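Local coordinates for Mll7089 protein (Mesorhizobium loti, PDB 2OZ8), which is of unknown function but belongs to the mandelate racemase/muconate lactonizing enzyme branch of the enolase superfamily and may act as a magnesium-dependent hydro-lyase, at residues 76-80 with 81-85; 66-69 with 70-74; 273-276 with 277-280. All coordinates share one frame; numbering follows the deposited sequence.

All three contacts are local, each a point where the chain enters or leaves a helix, and they differ mainly in what surrounds them. Contacts 1 and 2 lie about 25 Å from the chain centre, around the short helices 72-75 and 80-83, and touch where L83 packs on S74. Contact 3 sits deeper, about 11 Å from that centre, in the barrel domain, and meets contact 1 through V84 and T277. Contact 2 buries an aromatic and apolar side within the subunit, while its exposed residues include H69, which meets a third subunit; contact 1 turns its arginine and histidine to a second subunit, and contact 3 spends its polar groups within its own chain. Helix 103-118 touches all three.

Contact 1 of 3, residues 76-80 with 81-85; sequences KGNRA and IALVH
R79 and L83 are joined through the backbone at the start of helix 80-83, with R79 in the N-cap position. R79 O takes the N-H of L83 at 3.1 Å and also a weak bond from A82 N. From the next residue, A80 O receives V84 N at 3.1 Å with an N-H...O angle of 163°. H85 reaches four residues back: its ND1 donates to I81 O at 2.8 Å, the acceptor lying 30° out of the imidazole plane, which helps fix the ring's rotation. A water adds a polar bridge between R79 and I81, accepting from R79 NE, in the plane of the guanidinium, and from I81 N at 3.1 Å.

Side-chain packing flanks these bonds. N78 CB rests on the branched end of L83, 3.8 Å from CD1, the two side chains crossing at about a right angle. CG of L83 also leans on R79 O, 3.5 Å away. Elsewhere, R79 and I81 run alongside each other, and R79 NH2 passes 3.6 Å from the I81 methyl CG2. Bends at chi2 and chi3 fold the arginine chain back to make this possible.

R79 NH1 is spent on A118 O of the second subunit, and H85 NE2 bonds H85 NE2 of that subunit, with the two rings nearly parallel. Within its own chain the short helix lies against helix 103-118, where A80 meets L113, I81 meets A114 and V84 meets L110 and W111, while the preceding loop is bonded through G77 and N78 to L5 at the start of strand 5-17.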
ATOM      1  N   LYS A  76     -42.475  -3.452  20.288  1.00 48.54           N
ATOM      2  CA  LYS A  76     -43.774  -3.978  20.747  1.00 51.20           C
ATOM      3  C   LYS A  76     -44.198  -5.264  20.002  1.00 50.18           C
ATOM      4  O   LYS A  76     -44.068  -5.359  18.776  1.00 50.00           O
ATOM      5  CB  LYS A  76     -44.880  -2.913  20.707  1.00 50.57           C
ATOM      6  CG  LYS A  76     -46.250  -3.431  21.190  1.00 53.93           C
ATOM      7  CD  LYS A  76     -47.261  -2.296  21.559  1.00 56.62           C
ATOM      8  CE  LYS A  76     -47.793  -1.473  20.310  1.00 63.44           C
ATOM      9  NZ  LYS A  76     -49.259  -1.709  19.966  1.00 64.63           N
ATOM     10  N   GLY A  77     -44.689  -6.248  20.751  1.00 49.63           N
ATOM     11  CA  GLY A  77     -45.264  -7.452  20.146  1.00 48.59           C
ATOM     12  C   GLY A  77     -44.248  -8.458  19.635  1.00 48.06           C
ATOM     13  O   GLY A  77     -44.621  -9.479  19.046  1.00 48.52           O
ATOM     14  N   ASN A  78     -42.967  -8.173  19.884  1.00 47.01           N
ATOM     15  CA  ASN A  78     -41.847  -9.043  19.501  1.00 45.23           C
ATOM     16  C   ASN A  78     -41.234  -9.713  20.715  1.00 43.82           C
ATOM     17  O   ASN A  78     -41.363  -9.239  21.840  1.00 43.60           O
ATOM     18  CB  ASN A  78     -40.810  -8.249  18.703  1.00 45.62           C
ATOM     19  CG  ASN A  78     -41.371  -7.734  17.343  1.00 48.46           C
ATOM     20  OD1 ASN A  78     -41.890  -8.531  16.564  1.00 53.56           O
ATOM     21  ND2 ASN A  78     -41.264  -6.414  17.063  1.00 46.32           N
ATOM     22  N   ARG A  79     -40.615 -10.860  20.490  1.00 42.71           N
ATOM     23  CA  ARG A  79     -39.919 -11.578  21.522  1.00 41.19           C
ATOM     24  C   ARG A  79     -38.500 -11.007  21.679  1.00 40.63           C
ATOM     25  O   ARG A  79     -37.788 -10.806  20.697  1.00 41.29           O
ATOM     26  CB  ARG A  79     -39.837 -13.031  21.142  1.00 40.57           C
ATOM     27  CG  ARG A  79     -41.137 -13.813  21.252  1.00 44.46           C
ATOM     28  CD  ARG A  79     -41.426 -14.400  22.650  1.00 41.72           C
ATOM     29  NE  ARG A  79     -40.305 -15.134  23.241  1.00 46.24           N
ATOM     30  CZ  ARG A  79     -40.098 -16.444  23.106  1.00 47.34           C
ATOM     31  NH1 ARG A  79     -40.916 -17.214  22.389  1.00 49.03           N
ATOM     32  NH2 ARG A  79     -39.075 -16.990  23.702  1.00 48.96           N
ATOM     33  N   ALA A  80     -38.089 -10.764  22.910  1.00 39.79           N
ATOM     34  CA  ALA A  80     -36.748 -10.309  23.184  1.00 39.92           C
ATOM     35  C   ALA A  80     -35.661 -11.188  22.473  1.00 40.19           C
ATOM     36  O   ALA A  80     -34.828 -10.637  21.770  1.00 40.27           O
ATOM     37  CB  ALA A  80     -36.515 -10.203  24.694  1.00 38.83           C
ATOM     38  N   ILE A  81     -35.725 -12.521  22.602  1.00 40.25           N
ATOM     39  CA  ILE A  81     -34.724 -13.416  22.022  1.00 40.92           C
ATOM     40  C   ILE A  81     -34.683 -13.352  20.490  1.00 42.11           C
ATOM     41  O   ILE A  81     -33.641 -13.635  19.891  1.00 43.36           O
ATOM     42  CB  ILE A  81     -34.840 -14.890  22.563  1.00 41.13           C
ATOM     43  CG1 ILE A  81     -33.588 -15.757  22.241  1.00 41.73           C
ATOM     44  CG2 ILE A  81     -36.171 -15.570  22.146  1.00 41.30           C
ATOM     45  CD1 ILE A  81     -32.301 -15.450  23.053  1.00 38.92           C
ATOM     46  N   ALA A  82     -35.779 -12.945  19.846  1.00 41.93           N
ATOM     47  CA  ALA A  82     -35.729 -12.739  18.401  1.00 42.00           C
ATOM     48  C   ALA A  82     -35.031 -11.430  18.083  1.00 41.94           C
ATOM     49  O   ALA A  82     -34.222 -11.359  17.188  1.00 42.81           O
ATOM     50  CB  ALA A  82     -37.153 -12.769  17.767  1.00 41.45           C
ATOM     51  N   LEU A  83     -35.358 -10.382  18.822  1.00 41.91           N
ATOM     52  CA  LEU A  83     -34.882  -9.061  18.496  1.00 41.04           C
ATOM     53  C   LEU A  83     -33.379  -8.942  18.622  1.00 40.72           C
ATOM     54  O   LEU A  83     -32.773  -8.275  17.822  1.00 41.22           O
ATOM     55  CB  LEU A  83     -35.560  -8.034  19.399  1.00 41.00           C
ATOM     56  CG  LEU A  83     -37.024  -7.754  19.096  1.00 40.45           C
ATOM     57  CD1 LEU A  83     -37.567  -6.952  20.258  1.00 43.59           C
ATOM     58  CD2 LEU A  83     -37.190  -6.975  17.842  1.00 39.51           C
ATOM     59  N   VAL A  84     -32.798  -9.569  19.641  1.00 39.82           N
ATOM     60  CA  VAL A  84     -31.362  -9.522  19.873  1.00 39.98           C
ATOM     61  C   VAL A  84     -30.565 -10.237  18.767  1.00 39.97           C
ATOM     62  O   VAL A  84     -29.342 -10.125  18.708  1.00 39.04           O
ATOM     63  CB  VAL A  84     -30.940 -10.138  21.288  1.00 40.40           C
ATOM     64  CG1 VAL A  84     -31.547  -9.332  22.450  1.00 38.50           C
ATOM     65  CG2 VAL A  84     -31.264 -11.610  21.382  1.00 37.88           C
ATOM     66  N   HIS A  85     -31.248 -10.978  17.896  1.00 39.85           N
ATOM     67  CA  HIS A  85     -30.512 -11.647  16.803  1.00 39.89           C
ATOM     68  C   HIS A  85     -30.577 -10.870  15.535  1.00 39.48           C
ATOM     69  O   HIS A  85     -29.805 -11.128  14.631  1.00 39.84           O
ATOM     70  CB  HIS A  85     -30.955 -13.093  16.569  1.00 39.49           C
ATOM     71  CG  HIS A  85     -30.520 -14.011  17.655  1.00 38.51           C
ATOM     72  ND1 HIS A  85     -31.401 -14.579  18.536  1.00 41.22           N
ATOM     73  CD2 HIS A  85     -29.291 -14.424  18.034  1.00 40.07           C
ATOM     74  CE1 HIS A  85     -30.735 -15.322  19.406  1.00 42.71           C
ATOM     75  NE2 HIS A  85     -29.451 -15.241  19.127  1.00 40.45           N
TER
HETATM   76  O   HOH W   1     -37.660 -13.831  24.684  1.00 34.05           O

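Contact 2 of 3, residues 66-69 with 70-74; sequences VFEH and EVWPS
F67 reaches forward along the chain to V71 and W72. Its CB carries CG anti to the backbone N (chi1 -167°), which sends the ring over toward the next turn. CG is 4.0 Å from V71 CG1, and CD1 comes closer to the same methyl, at 3.4 Å. CE1 is about equally near the two valine methyls, CZ is 3.6 Å from V71 CG2, and V71 CB stands over one face of the ring, offset toward its rim. Across the ring, CE2 meets W72 CE3 at 4.0 Å, obliquely.

This is where helix 60-70 gives way to the short, weakly bonded helix 72-75, and the carbonyl of F67 marks the change: V71 N and W72 N both donate to its O, from opposite faces of the carbonyl plane, W72 N from five residues on at 2.9 Å. The neighbouring bond from E70 N to V66 O keeps the regular helical spacing. Beside it, the E70 side chain runs alongside V66, bringing OE2 3.3 Å from V66 CG1, while OE1 accepts from the S99 backbone. F8 and F102 meet the F67 ring as well, and L36 and L38 of strand 27-40 also touch it.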
ATOM      1  N   VAL A  66     -40.218  10.229  23.927  1.00 49.59           N
ATOM      2  CA  VAL A  66     -39.225   9.993  22.899  1.00 49.02           C
ATOM      3  C   VAL A  66     -39.061   8.482  22.702  1.00 48.37           C
ATOM      4  O   VAL A  66     -39.125   7.988  21.585  1.00 48.07           O
ATOM      5  CB  VAL A  66     -37.915  10.701  23.264  1.00 48.97           C
ATOM      6  CG1 VAL A  66     -36.818  10.356  22.299  1.00 49.24           C
ATOM      7  CG2 VAL A  66     -38.152  12.226  23.296  1.00 49.47           C
ATOM      8  N   PHE A  67     -38.891   7.737  23.785  1.00 48.27           N
ATOM      9  CA  PHE A  67     -38.823   6.275  23.657  1.00 48.13           C
ATOM     10  C   PHE A  67     -40.033   5.685  22.928  1.00 49.00           C
ATOM     11  O   PHE A  67     -39.836   4.900  21.998  1.00 48.83           O
ATOM     12  CB  PHE A  67     -38.625   5.603  25.015  1.00 46.40           C
ATOM     13  CG  PHE A  67     -38.252   4.152  24.929  1.00 45.07           C
ATOM     14  CD1 PHE A  67     -36.918   3.763  24.778  1.00 44.03           C
ATOM     15  CD2 PHE A  67     -39.224   3.154  25.038  1.00 44.80           C
ATOM     16  CE1 PHE A  67     -36.550   2.373  24.749  1.00 42.78           C
ATOM     17  CE2 PHE A  67     -38.844   1.757  24.972  1.00 43.73           C
ATOM     18  CZ  PHE A  67     -37.511   1.391  24.840  1.00 39.88           C
ATOM     19  N   GLU A  68     -41.255   6.072  23.332  1.00 50.31           N
ATOM     20  CA  GLU A  68     -42.499   5.632  22.664  1.00 53.30           C
ATOM     21  C   GLU A  68     -42.491   5.918  21.157  1.00 52.78           C
ATOM     22  O   GLU A  68     -42.862   5.079  20.366  1.00 52.29           O
ATOM     23  CB  GLU A  68     -43.769   6.219  23.323  1.00 53.10           C
ATOM     24  CG  GLU A  68     -45.049   5.384  23.048  1.00 56.04           C
ATOM     25  CD  GLU A  68     -46.195   5.576  24.085  1.00 58.40           C
ATOM     26  OE1 GLU A  68     -47.368   5.780  23.632  1.00 64.97           O
ATOM     27  OE2 GLU A  68     -45.947   5.508  25.342  1.00 64.18           O
ATOM     28  N   HIS A  69     -42.034   7.105  20.775  1.00 54.12           N
ATOM     29  CA  HIS A  69     -42.024   7.501  19.383  1.00 55.00           C
ATOM     30  C   HIS A  69     -40.886   6.876  18.590  1.00 54.67           C
ATOM     31  O   HIS A  69     -41.063   6.518  17.428  1.00 55.68           O
ATOM     32  CB  HIS A  69     -41.978   9.033  19.249  1.00 55.94           C
ATOM     33  CG  HIS A  69     -42.229   9.520  17.844  1.00 59.18           C
ATOM     34  ND1 HIS A  69     -41.208   9.874  16.980  1.00 59.38           N
ATOM     35  CD2 HIS A  69     -43.384   9.677  17.146  1.00 59.47           C
ATOM     36  CE1 HIS A  69     -41.725  10.251  15.821  1.00 60.61           C
ATOM     37  NE2 HIS A  69     -43.042  10.143  15.898  1.00 61.33           N
ATOM     38  N   GLU A  70     -39.717   6.737  19.196  1.00 53.66           N
ATOM     39  CA  GLU A  70     -38.529   6.395  18.414  1.00 52.73           C
ATOM     40  C   GLU A  70     -38.145   4.929  18.416  1.00 52.52           C
ATOM     41  O   GLU A  70     -37.780   4.381  17.364  1.00 53.20           O
ATOM     42  CB  GLU A  70     -37.363   7.267  18.851  1.00 52.82           C
ATOM     43  CG  GLU A  70     -37.686   8.730  18.587  1.00 53.79           C
ATOM     44  CD  GLU A  70     -36.633   9.699  19.015  1.00 56.13           C
ATOM     45  OE1 GLU A  70     -35.493   9.272  19.361  1.00 58.52           O
ATOM     46  OE2 GLU A  70     -36.967  10.909  19.012  1.00 55.48           O
ATOM     47  N   VAL A  71     -38.237   4.292  19.587  1.00 51.16           N
ATOM     48  CA  VAL A  71     -37.838   2.914  19.712  1.00 49.60           C
ATOM     49  C   VAL A  71     -38.965   1.927  19.932  1.00 49.11           C
ATOM     50  O   VAL A  71     -38.942   0.834  19.370  1.00 49.18           O
ATOM     51  CB  VAL A  71     -36.548   2.708  20.638  1.00 50.19           C
ATOM     52  CG1 VAL A  71     -36.236   3.909  21.499  1.00 49.28           C
ATOM     53  CG2 VAL A  71     -36.547   1.426  21.387  1.00 48.09           C
ATOM     54  N   TRP A  72     -39.983   2.323  20.680  1.00 48.76           N
ATOM     55  CA  TRP A  72     -41.068   1.386  21.029  1.00 48.35           C
ATOM     56  C   TRP A  72     -41.755   0.628  19.864  1.00 48.74           C
ATOM     57  O   TRP A  72     -42.024  -0.559  20.002  1.00 49.32           O
ATOM     58  CB  TRP A  72     -42.082   2.040  21.970  1.00 46.89           C
ATOM     59  CG  TRP A  72     -43.070   1.070  22.530  1.00 46.25           C
ATOM     60  CD1 TRP A  72     -44.420   1.174  22.467  1.00 45.50           C
ATOM     61  CD2 TRP A  72     -42.795  -0.153  23.241  1.00 44.94           C
ATOM     62  NE1 TRP A  72     -45.008   0.104  23.075  1.00 46.51           N
ATOM     63  CE2 TRP A  72     -44.037  -0.732  23.558  1.00 45.11           C
ATOM     64  CE3 TRP A  72     -41.630  -0.798  23.655  1.00 45.62           C
ATOM     65  CZ2 TRP A  72     -44.151  -1.932  24.252  1.00 43.26           C
ATOM     66  CZ3 TRP A  72     -41.754  -2.018  24.366  1.00 45.96           C
ATOM     67  CH2 TRP A  72     -43.000  -2.554  24.652  1.00 44.40           C
ATOM     68  N   PRO A  73     -42.024   1.296  18.703  1.00 48.95           N
ATOM     69  CA  PRO A  73     -42.607   0.542  17.564  1.00 48.25           C
ATOM     70  C   PRO A  73     -41.781  -0.660  17.097  1.00 48.54           C
ATOM     71  O   PRO A  73     -42.318  -1.629  16.583  1.00 48.23           O
ATOM     72  CB  PRO A  73     -42.638   1.592  16.448  1.00 48.27           C
ATOM     73  CG  PRO A  73     -42.750   2.889  17.173  1.00 48.29           C
ATOM     74  CD  PRO A  73     -41.853   2.726  18.362  1.00 47.75           C
ATOM     75  N   SER A  74     -40.471  -0.613  17.251  1.00 48.79           N
ATOM     76  CA  SER A  74     -39.683  -1.733  16.786  1.00 49.39           C
ATOM     77  C   SER A  74     -39.625  -2.847  17.837  1.00 49.03           C
ATOM     78  O   SER A  74     -39.181  -3.951  17.535  1.00 49.58           O
ATOM     79  CB  SER A  74     -38.276  -1.275  16.384  1.00 49.98           C
ATOM     80  OG  SER A  74     -37.545  -0.880  17.535  1.00 53.60           O
TER

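Contact 3 of 3, residues 273-276 with 277-280; sequences HGQV and TDVM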
ATOM      1  N   HIS A 273     -17.713  -1.287  26.144  1.00 36.89           N
ATOM      2  CA  HIS A 273     -18.637  -1.096  27.268  1.00 37.42           C
ATOM      3  C   HIS A 273     -19.742  -2.127  27.260  1.00 37.14           C
ATOM      4  O   HIS A 273     -19.461  -3.274  27.048  1.00 38.91           O
ATOM      5  CB  HIS A 273     -19.129   0.362  27.330  1.00 36.64           C
ATOM      6  CG  HIS A 273     -18.069   1.289  27.830  1.00 40.13           C
ATOM      7  ND1 HIS A 273     -17.856   1.520  29.174  1.00 40.81           N
ATOM      8  CD2 HIS A 273     -17.101   1.977  27.174  1.00 43.30           C
ATOM      9  CE1 HIS A 273     -16.827   2.333  29.321  1.00 42.61           C
ATOM     10  NE2 HIS A 273     -16.358   2.636  28.126  1.00 44.09           N
ATOM     11  N   GLY A 274     -20.991  -1.733  27.492  1.00 37.72           N
ATOM     12  CA  GLY A 274     -22.076  -2.672  27.761  1.00 35.97           C
ATOM     13  C   GLY A 274     -23.140  -2.843  26.694  1.00 36.85           C
ATOM     14  O   GLY A 274     -24.203  -3.356  27.002  1.00 36.07           O
ATOM     15  N   GLN A 275     -22.864  -2.448  25.435  1.00 36.48           N
ATOM     16  CA  GLN A 275     -23.810  -2.696  24.383  1.00 36.93           C
ATOM     17  C   GLN A 275     -23.794  -4.173  24.091  1.00 36.61           C
ATOM     18  O   GLN A 275     -23.079  -4.632  23.202  1.00 38.71           O
ATOM     19  CB  GLN A 275     -23.476  -1.901  23.128  1.00 37.32           C
ATOM     20  CG  GLN A 275     -23.496  -0.408  23.327  1.00 39.33           C
ATOM     21  CD  GLN A 275     -22.211   0.108  23.963  1.00 42.73           C
ATOM     22  OE1 GLN A 275     -21.290  -0.676  24.309  1.00 43.04           O
ATOM     23  NE2 GLN A 275     -22.149   1.425  24.149  1.00 38.40           N
ATOM     24  N   VAL A 276     -24.597  -4.929  24.811  1.00 36.21           N
ATOM     25  CA  VAL A 276     -24.460  -6.391  24.784  1.00 35.38           C
ATOM     26  C   VAL A 276     -24.319  -6.983  23.409  1.00 36.06           C
ATOM     27  O   VAL A 276     -23.384  -7.721  23.189  1.00 37.37           O
ATOM     28  CB  VAL A 276     -25.581  -7.160  25.515  1.00 34.43           C
ATOM     29  CG1 VAL A 276     -25.260  -8.683  25.502  1.00 33.63           C
ATOM     30  CG2 VAL A 276     -25.785  -6.627  26.885  1.00 30.79           C
ATOM     31  N   THR A 277     -25.244  -6.693  22.506  1.00 36.40           N
ATOM     32  CA  THR A 277     -25.198  -7.267  21.176  1.00 37.54           C
ATOM     33  C   THR A 277     -23.988  -6.794  20.360  1.00 37.24           C
ATOM     34  O   THR A 277     -23.345  -7.609  19.694  1.00 37.93           O
ATOM     35  CB  THR A 277     -26.490  -6.940  20.348  1.00 38.60           C
ATOM     36  OG1 THR A 277     -27.669  -7.250  21.119  1.00 41.08           O
ATOM     37  CG2 THR A 277     -26.496  -7.728  19.001  1.00 37.63           C
ATOM     38  N   ASP A 278     -23.670  -5.504  20.398  1.00 37.15           N
ATOM     39  CA  ASP A 278     -22.467  -5.010  19.693  1.00 38.28           C
ATOM     40  C   ASP A 278     -21.193  -5.680  20.218  1.00 37.64           C
ATOM     41  O   ASP A 278     -20.310  -6.012  19.424  1.00 37.08           O
ATOM     42  CB  ASP A 278     -22.277  -3.501  19.803  1.00 38.42           C
ATOM     43  CG  ASP A 278     -23.490  -2.701  19.390  1.00 42.66           C
ATOM     44  OD1 ASP A 278     -24.448  -3.278  18.835  1.00 48.31           O
ATOM     45  OD2 ASP A 278     -23.482  -1.459  19.628  1.00 48.10           O
ATOM     46  N   VAL A 279     -21.113  -5.856  21.555  1.00 37.03           N
ATOM     47  CA  VAL A 279     -19.946  -6.450  22.234  1.00 34.82           C
ATOM     48  C   VAL A 279     -19.717  -7.891  21.879  1.00 34.80           C
ATOM     49  O   VAL A 279     -18.562  -8.300  21.646  1.00 35.75           O
ATOM     50  CB  VAL A 279     -20.027  -6.292  23.766  1.00 34.83           C
ATOM     51  CG1 VAL A 279     -18.945  -7.085  24.464  1.00 31.82           C
ATOM     52  CG2 VAL A 279     -19.900  -4.811  24.135  1.00 34.73           C
ATOM     53  N   MET A 280     -20.783  -8.683  21.826  1.00 33.62           N
ATOM     54  CA  MET A 280     -20.614 -10.070  21.373  1.00 33.37           C
ATOM     55  C   MET A 280     -20.257 -10.171  19.885  1.00 34.19           C
ATOM     56  O   MET A 280     -19.531 -11.075  19.459  1.00 35.23           O
ATOM     57  CB  MET A 280     -21.810 -10.941  21.736  1.00 31.78           C
ATOM     58  CG  MET A 280     -22.080 -11.001  23.259  1.00 29.75           C
ATOM     59  SD  MET A 280     -20.783 -11.691  24.341  1.00 21.58           S
ATOM     60  CE  MET A 280     -20.736 -13.335  23.619  1.00 23.97           C
TER
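V279 packs tightly against the loop that leads into helix 276-289. Its methyl CG2, placed beside the backbone N with CG1 anti to it (chi1 171°), lies 3.3 Å from Q275 O and equally close to H273 O, so it touches two carbonyls of the incoming loop. The same Q275 O accepts the amide of V279 at 2.8 Å, with an N-H...O angle of 165°. V276 O takes M280 N next, at 3.1 Å, and M280 CG rests 3.5 Å from that oxygen. V276 and V279 both press on M306 of helix 304-309.

Q275 is the N-cap residue and the centre of an inverse gamma turn, a sharp bend by which the chain, having left strand 269-272, one of the parallel strands of the TIM barrel, enters its helix. H273, the first residue after the strand, bonds N297 O through ND1 and E251 through NE2.

The looser side is that of Q275 and D278, both partly exposed. Here the contact is between aliphatic carbons and a carboxylate: D278 OD2 stands 3.5 Å from Q275 CB and 3.8 Å from CG. The planes of the glutamine amide and the carboxylate are nearly parallel, 4° apart, although the two side chains cross at a slant. The carboxylate oxygens are held from helix 103-118, OD2 by H103 and OD1 by Q107, and a sulfate ion is bound about 4 Å from the D278 side chain.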